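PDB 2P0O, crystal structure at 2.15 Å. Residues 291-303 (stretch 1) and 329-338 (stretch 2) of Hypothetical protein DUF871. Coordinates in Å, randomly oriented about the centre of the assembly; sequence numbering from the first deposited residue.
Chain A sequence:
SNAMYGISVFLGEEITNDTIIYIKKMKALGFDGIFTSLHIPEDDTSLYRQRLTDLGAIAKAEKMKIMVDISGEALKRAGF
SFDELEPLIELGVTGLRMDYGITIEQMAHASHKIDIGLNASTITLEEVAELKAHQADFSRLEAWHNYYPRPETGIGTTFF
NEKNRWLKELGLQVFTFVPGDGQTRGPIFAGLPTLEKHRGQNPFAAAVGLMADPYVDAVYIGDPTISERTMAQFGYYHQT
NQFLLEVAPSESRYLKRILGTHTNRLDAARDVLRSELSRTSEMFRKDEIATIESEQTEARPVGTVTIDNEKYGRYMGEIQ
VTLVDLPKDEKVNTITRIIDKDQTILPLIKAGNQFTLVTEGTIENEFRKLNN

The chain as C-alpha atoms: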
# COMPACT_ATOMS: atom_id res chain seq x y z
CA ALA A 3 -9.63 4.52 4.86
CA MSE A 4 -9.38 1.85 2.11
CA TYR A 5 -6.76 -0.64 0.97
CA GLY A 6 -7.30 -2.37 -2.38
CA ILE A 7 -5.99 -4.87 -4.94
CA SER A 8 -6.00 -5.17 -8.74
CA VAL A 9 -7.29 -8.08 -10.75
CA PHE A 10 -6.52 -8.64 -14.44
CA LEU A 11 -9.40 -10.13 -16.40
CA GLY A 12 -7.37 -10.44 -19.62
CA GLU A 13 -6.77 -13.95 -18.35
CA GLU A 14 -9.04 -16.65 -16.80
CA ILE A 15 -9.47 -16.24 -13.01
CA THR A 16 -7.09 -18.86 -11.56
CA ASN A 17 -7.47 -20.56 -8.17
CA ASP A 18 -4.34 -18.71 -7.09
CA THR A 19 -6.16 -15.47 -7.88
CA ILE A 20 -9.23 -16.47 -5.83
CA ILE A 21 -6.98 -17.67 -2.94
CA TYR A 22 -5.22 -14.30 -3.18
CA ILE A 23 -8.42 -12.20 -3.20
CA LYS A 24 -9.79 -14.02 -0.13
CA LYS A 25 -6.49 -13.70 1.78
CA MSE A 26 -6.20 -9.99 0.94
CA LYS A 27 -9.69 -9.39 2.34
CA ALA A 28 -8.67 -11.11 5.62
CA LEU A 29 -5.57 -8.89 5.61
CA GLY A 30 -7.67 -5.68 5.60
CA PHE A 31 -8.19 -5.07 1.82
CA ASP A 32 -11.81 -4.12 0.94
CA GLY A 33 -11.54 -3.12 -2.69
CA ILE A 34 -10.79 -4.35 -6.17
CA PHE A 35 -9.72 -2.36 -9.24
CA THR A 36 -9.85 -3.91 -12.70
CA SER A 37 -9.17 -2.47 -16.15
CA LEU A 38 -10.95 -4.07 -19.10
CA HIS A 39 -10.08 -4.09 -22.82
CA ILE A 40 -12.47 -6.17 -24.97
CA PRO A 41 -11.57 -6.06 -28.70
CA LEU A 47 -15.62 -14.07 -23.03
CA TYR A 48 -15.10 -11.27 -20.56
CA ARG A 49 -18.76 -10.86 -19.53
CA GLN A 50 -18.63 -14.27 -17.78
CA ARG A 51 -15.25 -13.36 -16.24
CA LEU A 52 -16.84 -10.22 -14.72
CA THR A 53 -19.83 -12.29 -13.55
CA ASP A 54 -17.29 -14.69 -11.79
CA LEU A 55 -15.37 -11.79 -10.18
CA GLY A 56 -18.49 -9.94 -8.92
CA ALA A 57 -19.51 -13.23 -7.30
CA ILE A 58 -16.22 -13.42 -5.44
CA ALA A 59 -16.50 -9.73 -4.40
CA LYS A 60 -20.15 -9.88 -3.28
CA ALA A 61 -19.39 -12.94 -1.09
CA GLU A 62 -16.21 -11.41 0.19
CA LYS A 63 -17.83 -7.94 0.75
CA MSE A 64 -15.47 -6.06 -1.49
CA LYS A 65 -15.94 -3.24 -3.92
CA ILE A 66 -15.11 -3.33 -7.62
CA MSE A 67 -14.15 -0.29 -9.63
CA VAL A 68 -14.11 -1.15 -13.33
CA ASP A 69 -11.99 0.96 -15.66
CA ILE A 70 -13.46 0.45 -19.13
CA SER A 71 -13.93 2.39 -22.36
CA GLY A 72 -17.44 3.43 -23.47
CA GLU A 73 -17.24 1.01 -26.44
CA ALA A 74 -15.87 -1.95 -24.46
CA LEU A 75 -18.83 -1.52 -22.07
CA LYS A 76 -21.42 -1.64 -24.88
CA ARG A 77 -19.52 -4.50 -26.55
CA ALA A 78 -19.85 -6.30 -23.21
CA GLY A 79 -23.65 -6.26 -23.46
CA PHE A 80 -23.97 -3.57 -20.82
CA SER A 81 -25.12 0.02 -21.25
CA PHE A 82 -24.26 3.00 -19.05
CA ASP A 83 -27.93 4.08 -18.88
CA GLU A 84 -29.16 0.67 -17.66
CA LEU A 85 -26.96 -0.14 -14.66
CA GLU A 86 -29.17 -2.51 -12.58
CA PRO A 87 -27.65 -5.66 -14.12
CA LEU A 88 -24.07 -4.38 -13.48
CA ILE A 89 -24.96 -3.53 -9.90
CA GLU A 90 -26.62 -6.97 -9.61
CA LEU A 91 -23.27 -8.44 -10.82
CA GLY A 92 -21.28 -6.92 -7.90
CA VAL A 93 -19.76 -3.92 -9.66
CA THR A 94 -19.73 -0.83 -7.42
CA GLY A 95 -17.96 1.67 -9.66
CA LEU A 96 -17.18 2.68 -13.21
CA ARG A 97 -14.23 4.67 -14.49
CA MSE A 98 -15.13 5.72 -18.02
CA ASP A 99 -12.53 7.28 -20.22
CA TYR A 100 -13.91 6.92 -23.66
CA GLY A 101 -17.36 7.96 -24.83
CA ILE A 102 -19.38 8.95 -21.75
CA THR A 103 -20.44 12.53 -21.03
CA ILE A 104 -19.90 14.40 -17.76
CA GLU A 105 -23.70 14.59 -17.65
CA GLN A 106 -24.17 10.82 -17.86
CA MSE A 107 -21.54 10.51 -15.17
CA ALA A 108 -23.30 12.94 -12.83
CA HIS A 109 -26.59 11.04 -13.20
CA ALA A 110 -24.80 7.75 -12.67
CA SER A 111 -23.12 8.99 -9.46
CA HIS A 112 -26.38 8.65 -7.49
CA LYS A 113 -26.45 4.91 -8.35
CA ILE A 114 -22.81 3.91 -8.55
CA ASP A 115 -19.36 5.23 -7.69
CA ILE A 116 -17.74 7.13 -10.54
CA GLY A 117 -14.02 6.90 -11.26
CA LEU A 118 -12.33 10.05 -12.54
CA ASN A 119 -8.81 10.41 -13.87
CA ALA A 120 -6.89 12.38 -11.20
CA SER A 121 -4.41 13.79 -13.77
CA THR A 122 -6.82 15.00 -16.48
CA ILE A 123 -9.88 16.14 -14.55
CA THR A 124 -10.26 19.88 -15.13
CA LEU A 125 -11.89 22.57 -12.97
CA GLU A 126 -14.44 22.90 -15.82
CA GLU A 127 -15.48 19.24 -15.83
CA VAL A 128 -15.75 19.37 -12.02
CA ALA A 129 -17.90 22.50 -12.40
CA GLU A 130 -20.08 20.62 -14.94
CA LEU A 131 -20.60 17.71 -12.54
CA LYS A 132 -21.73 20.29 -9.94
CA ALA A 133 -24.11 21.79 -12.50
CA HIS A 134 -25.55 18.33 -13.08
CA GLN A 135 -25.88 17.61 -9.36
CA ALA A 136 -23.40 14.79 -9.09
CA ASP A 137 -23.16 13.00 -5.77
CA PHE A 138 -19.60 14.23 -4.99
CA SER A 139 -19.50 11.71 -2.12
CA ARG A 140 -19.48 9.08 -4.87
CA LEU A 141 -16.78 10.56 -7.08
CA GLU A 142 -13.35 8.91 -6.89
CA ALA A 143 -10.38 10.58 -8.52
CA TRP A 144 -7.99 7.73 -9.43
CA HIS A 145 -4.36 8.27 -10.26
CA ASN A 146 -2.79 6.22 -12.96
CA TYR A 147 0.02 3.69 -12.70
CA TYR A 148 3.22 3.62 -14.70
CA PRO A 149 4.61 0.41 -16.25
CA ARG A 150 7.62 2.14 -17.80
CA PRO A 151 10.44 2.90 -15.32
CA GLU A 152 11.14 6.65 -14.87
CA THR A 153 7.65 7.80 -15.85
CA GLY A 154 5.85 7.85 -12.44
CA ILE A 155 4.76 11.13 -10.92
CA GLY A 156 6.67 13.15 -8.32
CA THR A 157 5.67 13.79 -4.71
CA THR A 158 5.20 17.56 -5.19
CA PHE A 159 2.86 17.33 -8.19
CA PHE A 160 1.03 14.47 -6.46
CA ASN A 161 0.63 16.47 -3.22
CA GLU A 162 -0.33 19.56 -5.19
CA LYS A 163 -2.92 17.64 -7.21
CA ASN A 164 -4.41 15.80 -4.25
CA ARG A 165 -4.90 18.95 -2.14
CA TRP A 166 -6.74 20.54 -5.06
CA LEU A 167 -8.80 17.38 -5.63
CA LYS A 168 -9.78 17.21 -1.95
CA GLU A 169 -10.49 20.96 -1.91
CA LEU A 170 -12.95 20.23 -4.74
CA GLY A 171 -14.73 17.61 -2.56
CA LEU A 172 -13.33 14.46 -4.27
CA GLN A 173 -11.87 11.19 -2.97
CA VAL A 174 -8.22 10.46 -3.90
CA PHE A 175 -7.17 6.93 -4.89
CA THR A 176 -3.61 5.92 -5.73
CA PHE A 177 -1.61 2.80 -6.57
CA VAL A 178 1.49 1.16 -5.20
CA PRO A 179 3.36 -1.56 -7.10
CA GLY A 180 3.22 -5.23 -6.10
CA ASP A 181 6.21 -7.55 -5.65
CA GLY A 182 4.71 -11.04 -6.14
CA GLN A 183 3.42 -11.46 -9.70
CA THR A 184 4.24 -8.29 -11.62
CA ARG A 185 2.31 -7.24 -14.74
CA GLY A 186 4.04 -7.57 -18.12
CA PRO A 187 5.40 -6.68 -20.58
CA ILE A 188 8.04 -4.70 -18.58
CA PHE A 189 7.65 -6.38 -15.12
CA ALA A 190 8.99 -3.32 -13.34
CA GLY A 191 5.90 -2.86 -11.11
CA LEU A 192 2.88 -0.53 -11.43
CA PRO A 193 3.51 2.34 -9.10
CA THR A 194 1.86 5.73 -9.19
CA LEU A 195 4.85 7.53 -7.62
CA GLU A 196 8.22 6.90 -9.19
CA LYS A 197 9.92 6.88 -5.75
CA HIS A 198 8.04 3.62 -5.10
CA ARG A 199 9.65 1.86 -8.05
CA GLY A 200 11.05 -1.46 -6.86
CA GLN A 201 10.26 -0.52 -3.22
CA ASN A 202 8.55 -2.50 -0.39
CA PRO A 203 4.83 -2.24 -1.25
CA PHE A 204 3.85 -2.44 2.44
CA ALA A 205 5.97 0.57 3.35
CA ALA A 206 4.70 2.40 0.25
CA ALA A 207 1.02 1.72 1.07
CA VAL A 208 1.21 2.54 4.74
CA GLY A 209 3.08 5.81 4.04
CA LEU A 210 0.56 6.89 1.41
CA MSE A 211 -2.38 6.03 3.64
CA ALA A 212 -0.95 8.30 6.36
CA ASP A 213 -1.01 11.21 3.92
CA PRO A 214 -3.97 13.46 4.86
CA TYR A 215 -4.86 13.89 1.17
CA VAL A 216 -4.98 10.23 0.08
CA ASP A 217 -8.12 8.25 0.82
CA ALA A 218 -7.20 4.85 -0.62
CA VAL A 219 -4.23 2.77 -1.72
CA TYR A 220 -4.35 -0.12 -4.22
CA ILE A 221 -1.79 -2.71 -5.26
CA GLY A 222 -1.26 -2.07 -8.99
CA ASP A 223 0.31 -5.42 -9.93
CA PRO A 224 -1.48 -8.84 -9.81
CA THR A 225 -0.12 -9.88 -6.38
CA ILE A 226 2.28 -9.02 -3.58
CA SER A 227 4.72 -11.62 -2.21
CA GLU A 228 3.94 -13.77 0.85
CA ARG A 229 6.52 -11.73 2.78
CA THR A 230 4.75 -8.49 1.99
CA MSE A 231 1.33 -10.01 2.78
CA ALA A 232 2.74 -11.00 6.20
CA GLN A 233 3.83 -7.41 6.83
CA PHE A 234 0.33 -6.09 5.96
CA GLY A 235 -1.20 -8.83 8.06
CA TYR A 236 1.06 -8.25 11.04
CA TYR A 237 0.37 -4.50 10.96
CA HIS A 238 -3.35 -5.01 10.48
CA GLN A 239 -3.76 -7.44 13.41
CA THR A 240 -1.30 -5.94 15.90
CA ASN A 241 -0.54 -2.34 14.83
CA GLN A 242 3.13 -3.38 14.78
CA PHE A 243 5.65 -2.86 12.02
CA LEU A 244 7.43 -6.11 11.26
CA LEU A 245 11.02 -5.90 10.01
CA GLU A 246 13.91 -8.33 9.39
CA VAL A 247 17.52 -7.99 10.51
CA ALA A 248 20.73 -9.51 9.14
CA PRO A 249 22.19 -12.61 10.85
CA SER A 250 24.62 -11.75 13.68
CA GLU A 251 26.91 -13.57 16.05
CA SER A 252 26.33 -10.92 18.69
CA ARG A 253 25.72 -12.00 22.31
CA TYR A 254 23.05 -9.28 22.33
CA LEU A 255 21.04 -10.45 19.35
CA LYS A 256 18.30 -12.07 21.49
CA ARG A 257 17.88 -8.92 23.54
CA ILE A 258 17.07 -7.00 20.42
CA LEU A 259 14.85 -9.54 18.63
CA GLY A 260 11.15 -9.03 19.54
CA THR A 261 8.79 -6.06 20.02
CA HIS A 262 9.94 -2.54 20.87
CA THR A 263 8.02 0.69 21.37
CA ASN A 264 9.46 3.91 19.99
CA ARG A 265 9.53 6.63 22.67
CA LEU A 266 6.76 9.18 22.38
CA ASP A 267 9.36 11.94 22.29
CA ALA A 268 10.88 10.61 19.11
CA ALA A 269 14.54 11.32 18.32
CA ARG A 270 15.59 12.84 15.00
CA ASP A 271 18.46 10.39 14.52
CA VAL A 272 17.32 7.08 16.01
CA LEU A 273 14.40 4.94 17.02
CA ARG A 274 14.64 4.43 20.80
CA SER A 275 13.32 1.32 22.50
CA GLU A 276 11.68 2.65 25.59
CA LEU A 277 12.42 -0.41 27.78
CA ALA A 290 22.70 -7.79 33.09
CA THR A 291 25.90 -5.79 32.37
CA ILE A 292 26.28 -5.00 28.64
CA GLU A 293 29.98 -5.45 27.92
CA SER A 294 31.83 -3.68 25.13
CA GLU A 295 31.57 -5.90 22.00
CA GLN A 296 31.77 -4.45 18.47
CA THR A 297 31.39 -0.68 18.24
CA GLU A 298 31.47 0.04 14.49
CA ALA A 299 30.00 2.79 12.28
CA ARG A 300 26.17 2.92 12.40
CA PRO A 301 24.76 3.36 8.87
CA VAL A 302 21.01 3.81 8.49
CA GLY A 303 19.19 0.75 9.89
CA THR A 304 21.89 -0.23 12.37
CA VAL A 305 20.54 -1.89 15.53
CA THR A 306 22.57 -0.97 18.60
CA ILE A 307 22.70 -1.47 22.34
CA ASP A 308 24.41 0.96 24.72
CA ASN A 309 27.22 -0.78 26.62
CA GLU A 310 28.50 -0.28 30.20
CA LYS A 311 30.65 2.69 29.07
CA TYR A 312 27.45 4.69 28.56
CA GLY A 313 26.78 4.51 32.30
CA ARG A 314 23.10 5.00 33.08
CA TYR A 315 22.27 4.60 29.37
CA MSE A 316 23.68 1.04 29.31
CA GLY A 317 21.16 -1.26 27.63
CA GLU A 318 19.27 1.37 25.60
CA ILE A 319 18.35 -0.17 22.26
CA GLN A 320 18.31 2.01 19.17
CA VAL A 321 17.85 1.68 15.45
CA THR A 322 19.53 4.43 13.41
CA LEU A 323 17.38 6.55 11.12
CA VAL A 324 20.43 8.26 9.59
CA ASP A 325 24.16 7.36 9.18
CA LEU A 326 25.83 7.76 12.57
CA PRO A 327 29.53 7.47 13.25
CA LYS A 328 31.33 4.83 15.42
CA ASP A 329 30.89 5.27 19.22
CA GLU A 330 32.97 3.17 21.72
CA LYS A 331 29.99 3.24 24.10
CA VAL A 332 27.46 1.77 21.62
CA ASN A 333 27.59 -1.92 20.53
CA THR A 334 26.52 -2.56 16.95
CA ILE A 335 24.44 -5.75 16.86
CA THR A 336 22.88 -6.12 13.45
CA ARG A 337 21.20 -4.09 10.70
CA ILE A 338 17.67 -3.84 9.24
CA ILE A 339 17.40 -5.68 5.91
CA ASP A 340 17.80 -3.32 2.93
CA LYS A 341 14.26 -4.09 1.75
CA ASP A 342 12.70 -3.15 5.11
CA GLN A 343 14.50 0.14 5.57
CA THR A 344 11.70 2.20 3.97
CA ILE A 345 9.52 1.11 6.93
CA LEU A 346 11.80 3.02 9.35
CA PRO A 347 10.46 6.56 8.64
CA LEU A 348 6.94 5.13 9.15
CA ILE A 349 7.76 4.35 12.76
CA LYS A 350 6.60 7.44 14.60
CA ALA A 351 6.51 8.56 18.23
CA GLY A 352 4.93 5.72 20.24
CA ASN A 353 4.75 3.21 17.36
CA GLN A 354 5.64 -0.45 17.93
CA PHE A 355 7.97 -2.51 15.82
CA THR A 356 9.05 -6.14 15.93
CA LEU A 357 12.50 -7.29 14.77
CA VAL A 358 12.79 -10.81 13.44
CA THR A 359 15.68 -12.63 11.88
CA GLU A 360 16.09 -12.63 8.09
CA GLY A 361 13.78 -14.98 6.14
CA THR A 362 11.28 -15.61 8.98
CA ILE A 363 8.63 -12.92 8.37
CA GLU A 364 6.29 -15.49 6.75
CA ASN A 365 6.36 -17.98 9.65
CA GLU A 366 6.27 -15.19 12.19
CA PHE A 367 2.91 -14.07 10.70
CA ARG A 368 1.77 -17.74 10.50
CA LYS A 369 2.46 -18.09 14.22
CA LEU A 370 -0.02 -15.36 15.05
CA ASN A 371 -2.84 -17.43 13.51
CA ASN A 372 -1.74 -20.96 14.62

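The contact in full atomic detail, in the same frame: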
# COMPACT_ATOMS: atom_id res chain seq x y z
N THR A 291 24.87 -6.65 32.96
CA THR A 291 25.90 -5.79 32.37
C THR A 291 26.03 -6.02 30.86
O THR A 291 26.15 -7.16 30.41
CB THR A 291 27.28 -6.05 33.02
OG1 THR A 291 27.16 -5.96 34.44
CG2 THR A 291 28.32 -5.04 32.55
N ILE A 292 25.98 -4.94 30.08
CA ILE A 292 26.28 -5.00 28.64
C ILE A 292 27.75 -4.65 28.46
O ILE A 292 28.16 -3.51 28.61
CB ILE A 292 25.38 -4.03 27.79
CG1 ILE A 292 23.88 -4.21 28.11
CG2 ILE A 292 25.68 -4.17 26.26
CD1 ILE A 292 23.35 -5.64 27.86
N GLU A 293 28.56 -5.66 28.14
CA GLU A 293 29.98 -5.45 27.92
C GLU A 293 30.22 -4.83 26.56
O GLU A 293 29.42 -5.00 25.64
CB GLU A 293 30.71 -6.79 28.00
CG GLU A 293 30.21 -7.68 29.14
CD GLU A 293 30.95 -7.46 30.46
OE1 GLU A 293 31.07 -6.30 30.92
OE2 GLU A 293 31.41 -8.46 31.06
N SER A 294 31.33 -4.12 26.43
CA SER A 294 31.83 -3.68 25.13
C SER A 294 32.01 -4.87 24.17
O SER A 294 32.67 -5.85 24.51
CB SER A 294 33.18 -2.99 25.34
OG SER A 294 33.60 -2.35 24.16
N GLU A 295 31.43 -4.79 22.97
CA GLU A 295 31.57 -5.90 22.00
C GLU A 295 32.18 -5.39 20.69
O GLU A 295 33.39 -5.16 20.63
CB GLU A 295 30.25 -6.65 21.83
CG GLU A 295 30.35 -7.97 21.13
CD GLU A 295 29.00 -8.65 20.91
OE1 GLU A 295 28.10 -8.03 20.29
OE2 GLU A 295 28.84 -9.82 21.35
N GLN A 296 31.36 -5.20 19.65
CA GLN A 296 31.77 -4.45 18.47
C GLN A 296 31.12 -3.07 18.52
O GLN A 296 29.91 -2.96 18.78
CB GLN A 296 31.30 -5.16 17.20
CG GLN A 296 32.21 -6.28 16.78
CD GLN A 296 31.66 -7.09 15.61
OE1 GLN A 296 30.88 -6.60 14.80
NE2 GLN A 296 32.07 -8.35 15.53
N THR A 297 31.90 -2.04 18.25
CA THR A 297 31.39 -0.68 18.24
C THR A 297 31.79 -0.03 16.92
O THR A 297 32.68 0.81 16.89
CB THR A 297 31.91 0.15 19.44
OG1 THR A 297 33.33 0.28 19.34
CG2 THR A 297 31.59 -0.56 20.75
N GLU A 298 31.14 -0.44 15.83
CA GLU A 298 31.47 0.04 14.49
C GLU A 298 30.58 1.21 14.05
O GLU A 298 29.66 1.60 14.76
CB GLU A 298 31.38 -1.11 13.50
CG GLU A 298 32.22 -2.28 13.92
CD GLU A 298 33.70 -2.02 13.70
OE1 GLU A 298 34.16 -2.30 12.57
OE2 GLU A 298 34.40 -1.55 14.63
N ALA A 299 30.86 1.76 12.86
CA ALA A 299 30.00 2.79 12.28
C ALA A 299 28.52 2.34 12.29
O ALA A 299 28.23 1.14 12.30
CB ALA A 299 30.46 3.10 10.86
N ARG A 300 27.59 3.28 12.29
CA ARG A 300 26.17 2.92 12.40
C ARG A 300 25.34 3.43 11.22
O ARG A 300 24.51 4.35 11.39
CB ARG A 300 25.61 3.42 13.73
CG ARG A 300 26.33 2.81 14.95
CD ARG A 300 26.00 3.53 16.23
NE ARG A 300 26.70 4.82 16.31
CZ ARG A 300 26.28 5.86 17.03
NH1 ARG A 300 25.14 5.80 17.74
NH2 ARG A 300 27.00 6.98 17.03
N PRO A 301 25.56 2.87 10.00
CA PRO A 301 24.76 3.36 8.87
C PRO A 301 23.27 3.16 9.10
O PRO A 301 22.86 2.39 10.00
CB PRO A 301 25.30 2.57 7.66
CG PRO A 301 25.96 1.35 8.24
CD PRO A 301 26.51 1.82 9.59
N VAL A 302 22.46 3.88 8.34
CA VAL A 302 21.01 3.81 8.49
C VAL A 302 20.53 2.36 8.62
O VAL A 302 20.88 1.50 7.83
CB VAL A 302 20.23 4.62 7.37
CG1 VAL A 302 20.63 4.17 5.96
CG2 VAL A 302 18.72 4.50 7.57
N GLY A 303 19.78 2.08 9.67
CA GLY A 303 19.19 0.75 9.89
C GLY A 303 19.93 -0.06 10.92
O GLY A 303 19.46 -1.11 11.31
N ASP A 329 30.87 4.79 17.83
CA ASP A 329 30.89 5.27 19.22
C ASP A 329 31.31 4.10 20.13
O ASP A 329 30.62 3.08 20.18
CB ASP A 329 29.49 5.83 19.58
CG ASP A 329 29.44 6.52 20.95
OD1 ASP A 329 30.03 6.02 21.93
OD2 ASP A 329 28.75 7.56 21.08
N GLU A 330 32.44 4.25 20.84
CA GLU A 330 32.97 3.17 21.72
C GLU A 330 31.94 2.67 22.74
O GLU A 330 32.03 1.53 23.22
CB GLU A 330 34.25 3.62 22.48
CG GLU A 330 34.04 4.92 23.36
CD GLU A 330 34.93 5.03 24.62
OE1 GLU A 330 35.96 4.29 24.72
OE2 GLU A 330 34.59 5.88 25.51
N LYS A 331 30.98 3.52 23.07
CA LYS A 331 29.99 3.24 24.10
C LYS A 331 28.74 2.55 23.58
O LYS A 331 27.85 2.24 24.37
CB LYS A 331 29.58 4.52 24.82
CG LYS A 331 30.75 5.38 25.28
CD LYS A 331 30.23 6.58 26.10
CE LYS A 331 29.56 7.65 25.23
NZ LYS A 331 30.23 7.93 23.91
N VAL A 332 28.68 2.28 22.28
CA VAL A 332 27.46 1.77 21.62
C VAL A 332 27.84 0.50 20.84
O VAL A 332 28.55 0.62 19.82
CB VAL A 332 26.85 2.83 20.64
CG1 VAL A 332 25.65 2.27 19.86
CG2 VAL A 332 26.46 4.13 21.38
N ASN A 333 27.38 -0.68 21.29
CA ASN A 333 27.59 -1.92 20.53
C ASN A 333 26.71 -1.98 19.29
O ASN A 333 25.50 -1.64 19.34
CB ASN A 333 27.30 -3.15 21.39
CG ASN A 333 28.31 -3.35 22.50
OD1 ASN A 333 29.39 -2.74 22.51
ND2 ASN A 333 27.97 -4.21 23.44
N THR A 334 27.30 -2.40 18.17
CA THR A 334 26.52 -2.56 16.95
C THR A 334 26.19 -4.04 16.85
O THR A 334 27.09 -4.87 16.88
CB THR A 334 27.31 -2.10 15.72
OG1 THR A 334 28.66 -2.60 15.84
CG2 THR A 334 27.37 -0.58 15.68
N ILE A 335 24.90 -4.36 16.74
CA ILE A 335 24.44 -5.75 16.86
C ILE A 335 24.10 -6.33 15.51
O ILE A 335 24.57 -7.39 15.14
CB ILE A 335 23.14 -5.88 17.73
CG1 ILE A 335 23.24 -5.09 19.05
CG2 ILE A 335 22.77 -7.37 17.96
CD1 ILE A 335 24.46 -5.47 19.85
N THR A 336 23.24 -5.65 14.77
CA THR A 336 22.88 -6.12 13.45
C THR A 336 22.33 -4.90 12.70
O THR A 336 22.45 -3.77 13.20
CB THR A 336 21.88 -7.32 13.52
OG1 THR A 336 21.48 -7.68 12.21
CG2 THR A 336 20.62 -6.98 14.32
N ARG A 337 21.73 -5.14 11.54
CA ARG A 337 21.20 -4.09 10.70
C ARG A 337 19.87 -4.51 10.07
O ARG A 337 19.75 -5.65 9.63
CB ARG A 337 22.20 -3.79 9.58
CG ARG A 337 21.93 -2.43 8.92
CD ARG A 337 23.06 -2.01 7.99
NE ARG A 337 22.66 -0.75 7.34
CZ ARG A 337 23.21 -0.25 6.24
NH1 ARG A 337 24.24 -0.85 5.64
NH2 ARG A 337 22.71 0.88 5.75
N ILE A 338 18.89 -3.60 10.01
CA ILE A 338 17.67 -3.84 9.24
C ILE A 338 17.95 -4.17 7.79
O ILE A 338 18.73 -3.51 7.14
CB ILE A 338 16.73 -2.58 9.22
CG1 ILE A 338 16.47 -2.06 10.65
CG2 ILE A 338 15.43 -2.91 8.42
CD1 ILE A 338 15.70 -3.05 11.55
O HOH W 1 34.33 0.08 23.68
O HOH W 2 28.45 -5.63 19.37
O HOH W 3 29.24 -4.65 14.41
O HOH W 4 27.97 -7.63 16.29
O HOH W 5 29.14 2.50 17.39

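Stretch 1 runs as an irregular strip with no helix or strand of its own, beside a stretch 2 that becomes a strand from Val332 to Arg337. Together they bury 834 Å², and the three residues with the largest covered areas, Thr334, Asn333 and Arg337, all lie on the strand. Each bonds backbone groups of stretch 1, Thr334 with its N and OG1, Asn333 and Arg337 with their side chains.

Thr334 is the centre. Its CA-to-CB bond points toward stretch 1, and its backbone N donates to Gln296 O at 2.7 Å, a sheet-like bond reinforced by a CA-H...O contact from Asn333 CA to the same Gln296 O at 3.1 Å. With chi1 in p, the hydroxyl accepts the backbone N-H of Glu298, Glu298 N to Thr334 OG1 3.3 Å and nearly straight, so a side chain pairs with an amide of the irregular strip. The methyl serves the apolar half of the contact: Thr334 CG2 packs on Arg300 CG at 3.6 Å. A beta-branched residue with one polar and one apolar arm suits this place. Water 3 adds a link, donating to Gln296 OE1 and accepting from Thr334 OG1, both at 2.6 Å.

Asn333 leaves its backbone sideways, but at chi1 m its amide comes nearer and reads stretch 1 as a backbone would. Asn333 ND2 donates to Glu293 O at 2.8 Å, and Asn333 OD1 accepts from Glu295 N at 2.9 Å. A carboxamide offers a donor and an acceptor on one short arm, which is what this pair of backbone groups requires. Ile292 CG2 packs against the amide, 3.6 Å from Asn333 ND2.

Thr297 nestles against the turn that leads into the strand. Thr297 CG2 sits 3.3 Å from Glu330 O and 3.4 Å from Val332 O. The type I turn from Asp329 to Val332 is closed by Val332 N donating to Asp329 O at 3.0 Å, while Asp329 OD1 takes the backbone N of Lys331 at 2.9 Å and forms a salt bridge with Lys331 NZ at 2.8 Å. Lys331 thus steadies the turn without touching stretch 1. Arg300 lays one face of its guanidinium over Val332 CG2 and Asp329 CB, using the flat group as packing material. Water 5 accepts from Asp329 N at 2.9 Å and lies within bonding distance of Glu298 O at 2.8 Å and Val332 O at 3.1 Å.

At the far end, Arg337 reaches out with chi1 to chi3 all t and clasps one carbonyl twice: Arg337 NH2 and NE donate to Val302 O at 2.8 and 2.9 Å. That oxygen lies at the guanidinium edge, while Pro301 CB covers a face, 3.6 Å from Arg337 NH2. Beside it, Ile338 N donates to Gly303 O at 2.9 Å. Glycine fits because phi is 103°: a CB on Gly303 would jam against the preceding carbonyl oxygen and stand only 3.6 Å from Ile338 CB. The rule is backbone pairing at two points, Thr334 N to Gln296 O and Ile338 N to Gly303 O, with side chains of stretch 2 bonding further backbone groups of stretch 1.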